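Local coordinates for histidine-containing phosphotransfer protein (Zea mays, PDB 1WN0), which probably relays phosphoryl groups from cytokinin sensor histidine kinases to response regulators in a multistep His-to-Asp phosphorelay, at residues A[31-36]-A[40-45]. Sequence-based numbering, arbitrary orientation.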
ATOM      1  N   GLN A  31      -0.292   3.540  15.571  1.00 57.56           N
ATOM      2  CA  GLN A  31      -1.529   3.303  16.230  1.00 60.02           C
ATOM      3  C   GLN A  31      -1.376   3.662  17.677  1.00 60.87           C
ATOM      4  O   GLN A  31      -2.348   3.937  18.375  1.00 61.64           O
ATOM      5  CB  GLN A  31      -1.881   1.801  16.096  1.00 61.55           C
ATOM      6  CG  GLN A  31      -3.410   1.385  15.946  1.00 63.57           C
ATOM      7  CD  GLN A  31      -4.468   2.433  15.529  1.00 63.08           C
ATOM      8  OE1 GLN A  31      -4.697   2.686  14.343  1.00 68.20           O
ATOM      9  NE2 GLN A  31      -5.194   2.937  16.503  1.00 68.07           N
ATOM     10  N   MET A  32      -0.155   3.603  18.169  1.00 62.13           N
ATOM     11  CA  MET A  32       0.156   4.070  19.563  1.00 63.92           C
ATOM     12  C   MET A  32      -0.251   5.581  19.668  1.00 62.38           C
ATOM     13  O   MET A  32      -0.726   6.051  20.677  1.00 61.07           O
ATOM     14  CB  MET A  32       1.668   3.801  19.930  1.00 64.54           C
ATOM     15  CG  MET A  32       2.025   2.976  21.213  1.00 71.42           C
ATOM     16  SD  MET A  32       0.926   1.532  21.915  1.00 79.45           S
ATOM     17  CE  MET A  32       0.801   0.291  20.361  1.00 81.92           C
ATOM     18  N   LEU A  33      -0.101   6.299  18.559  1.00 61.82           N
ATOM     19  CA  LEU A  33      -0.515   7.671  18.457  1.00 61.30           C
ATOM     20  C   LEU A  33      -2.039   7.818  18.594  1.00 61.54           C
ATOM     21  O   LEU A  33      -2.460   8.689  19.286  1.00 60.69           O
ATOM     22  CB  LEU A  33      -0.029   8.217  17.114  1.00 61.31           C
ATOM     23  CG  LEU A  33       0.926   9.397  16.901  1.00 62.36           C
ATOM     24  CD1 LEU A  33       1.824   9.780  18.203  1.00 59.70           C
ATOM     25  CD2 LEU A  33       1.709   9.232  15.515  1.00 55.93           C
ATOM     26  N   GLN A  34      -2.839   6.981  17.922  1.00 62.77           N
ATOM     27  CA  GLN A  34      -4.313   7.074  17.914  1.00 64.35           C
ATOM     28  C   GLN A  34      -4.857   6.743  19.302  1.00 65.20           C
ATOM     29  O   GLN A  34      -5.798   7.384  19.755  1.00 62.14           O
ATOM     30  CB  GLN A  34      -4.898   6.175  16.785  1.00 65.21           C
ATOM     31  CG  GLN A  34      -6.464   6.102  16.372  1.00 68.50           C
ATOM     32  CD  GLN A  34      -7.295   7.451  16.015  1.00 72.77           C
ATOM     33  OE1 GLN A  34      -7.190   8.133  14.906  1.00 71.93           O
ATOM     34  NE2 GLN A  34      -8.219   7.724  16.926  1.00 68.28           N
ATOM     35  N   GLU A  35      -4.188   5.816  20.004  1.00 68.53           N
ATOM     36  CA  GLU A  35      -4.629   5.297  21.323  1.00 71.77           C
ATOM     37  C   GLU A  35      -4.350   6.327  22.468  1.00 73.74           C
ATOM     38  O   GLU A  35      -4.844   6.183  23.580  1.00 74.38           O
ATOM     39  CB  GLU A  35      -3.984   3.894  21.633  1.00 72.24           C
ATOM     40  CG  GLU A  35      -4.517   2.703  20.768  1.00 75.98           C
ATOM     41  CD  GLU A  35      -4.174   1.246  21.246  1.00 79.72           C
ATOM     42  OE1 GLU A  35      -4.438   0.287  20.457  1.00 78.28           O
ATOM     43  OE2 GLU A  35      -3.675   1.036  22.400  1.00 81.50           O
ATOM     44  N   ASP A  36      -3.569   7.373  22.176  1.00 75.36           N
ATOM     45  CA  ASP A  36      -3.263   8.462  23.110  1.00 75.86           C
ATOM     46  C   ASP A  36      -4.211   9.633  22.715  1.00 75.89           C
ATOM     47  O   ASP A  36      -4.369   9.970  21.531  1.00 76.87           O
ATOM     48  CB  ASP A  36      -1.693   8.700  23.066  1.00 76.43           C
ATOM     49  CG  ASP A  36      -1.220  10.139  22.570  1.00 78.86           C
ATOM     50  OD1 ASP A  36      -1.132  10.484  21.295  1.00 70.48           O
ATOM     51  OD2 ASP A  36      -0.845  10.945  23.479  1.00 80.34           O
ATOM     52  N   PRO A  40      -5.583  14.051  17.337  1.00 53.59           N
ATOM     53  CA  PRO A  40      -6.830  13.545  16.780  1.00 52.49           C
ATOM     54  C   PRO A  40      -6.832  13.709  15.275  1.00 50.37           C
ATOM     55  O   PRO A  40      -6.475  14.788  14.775  1.00 49.34           O
ATOM     56  CB  PRO A  40      -7.974  14.378  17.467  1.00 51.27           C
ATOM     57  CG  PRO A  40      -7.293  15.606  17.966  1.00 52.93           C
ATOM     58  CD  PRO A  40      -5.805  15.308  18.103  1.00 53.52           C
ATOM     59  N   GLY A  41      -7.270  12.628  14.631  1.00 48.02           N
ATOM     60  CA  GLY A  41      -7.526  12.524  13.202  1.00 47.75           C
ATOM     61  C   GLY A  41      -6.265  12.201  12.383  1.00 47.58           C
ATOM     62  O   GLY A  41      -6.372  12.067  11.106  1.00 49.35           O
ATOM     63  N   PHE A  42      -5.097  12.137  13.062  1.00 45.05           N
ATOM     64  CA  PHE A  42      -3.825  11.996  12.394  1.00 44.70           C
ATOM     65  C   PHE A  42      -3.670  10.639  11.726  1.00 42.51           C
ATOM     66  O   PHE A  42      -3.421  10.529  10.486  1.00 40.51           O
ATOM     67  CB  PHE A  42      -2.607  12.272  13.298  1.00 44.18           C
ATOM     68  CG  PHE A  42      -1.254  12.247  12.548  1.00 41.02           C
ATOM     69  CD1 PHE A  42      -0.953  13.210  11.652  1.00 39.96           C
ATOM     70  CD2 PHE A  42      -0.340  11.252  12.774  1.00 40.17           C
ATOM     71  CE1 PHE A  42       0.249  13.179  11.030  1.00 39.73           C
ATOM     72  CE2 PHE A  42       0.864  11.218  12.189  1.00 36.71           C
ATOM     73  CZ  PHE A  42       1.162  12.191  11.308  1.00 40.83           C
ATOM     74  N   VAL A  43      -3.757   9.639  12.556  1.00 39.77           N
ATOM     75  CA  VAL A  43      -3.769   8.290  12.088  1.00 41.62           C
ATOM     76  C   VAL A  43      -4.751   8.058  10.935  1.00 42.39           C
ATOM     77  O   VAL A  43      -4.329   7.567   9.882  1.00 44.62           O
ATOM     78  CB  VAL A  43      -4.023   7.277  13.211  1.00 41.25           C
ATOM     79  CG1 VAL A  43      -4.123   5.860  12.652  1.00 44.08           C
ATOM     80  CG2 VAL A  43      -2.878   7.262  14.084  1.00 41.96           C
ATOM     81  N   ALA A  44      -6.009   8.479  11.120  1.00 40.60           N
ATOM     82  CA  ALA A  44      -7.043   8.292  10.137  1.00 41.04           C
ATOM     83  C   ALA A  44      -6.723   8.985   8.823  1.00 40.32           C
ATOM     84  O   ALA A  44      -7.053   8.449   7.767  1.00 40.86           O
ATOM     85  CB  ALA A  44      -8.525   8.747  10.711  1.00 40.76           C
ATOM     86  N   GLU A  45      -6.181  10.208   8.896  1.00 40.04           N
ATOM     87  CA  GLU A  45      -5.844  10.972   7.710  1.00 39.74           C
ATOM     88  C   GLU A  45      -4.677  10.282   6.913  1.00 40.40           C
ATOM     89  O   GLU A  45      -4.697  10.185   5.666  1.00 40.55           O
ATOM     90  CB  GLU A  45      -5.380  12.320   8.142  1.00 40.06           C
ATOM     91  CG  GLU A  45      -5.345  13.283   7.017  1.00 43.79           C
ATOM     92  CD  GLU A  45      -4.767  14.604   7.396  1.00 49.66           C
ATOM     93  OE1 GLU A  45      -4.309  15.215   6.378  1.00 46.41           O
ATOM     94  OE2 GLU A  45      -4.766  15.012   8.633  1.00 43.10           O
TER
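A 2.9 Å hydrogen bond from Glu45 N to Gly41 O closes the first turn of helix 42-64, and from this turn Val43 points toward residues 31-34, packing on Gln34 and Gln31 and taking the largest share of the contact. Gly41 sits at the N-cap with a positive phi of 84°, a conformation that glycine adopts readily. With CG1 anti to the backbone N (chi1 176°), the two methyls of Val43 serve different neighbours. CG2 presses on Gln34, 3.5 Å from its CB, and also lies 4.3 Å from Leu33 CB. CG1 meets the amide end of Gln31, whose OE1 is 3.6 Å away. Gln34 bends at chi2, bringing its OE1 alongside Val43, 3.7 Å from CB, while Leu33 CD2 touches the Phe42 ring obliquely, 4.0 Å from CE2. Helix 110-138 adjoins the same site, its Met134 and Glu138 touching Gln31 and its Leu135 touching Ala44. The example illustrates how the end of helix 25-34 can pack by side chains on the first turn of a four-helix-bundle helix, 42-64. No hydrogen bond links the two segments: contact between them is van der Waals, centred on Val43 with Leu33 on Phe42 beside it. Gln34 contributes its CB and CG together with its amide oxygen, Gln31 its amide oxygen alone; buried without a polar partner in the model, Gln31 OE1 probably carries a desolvation cost.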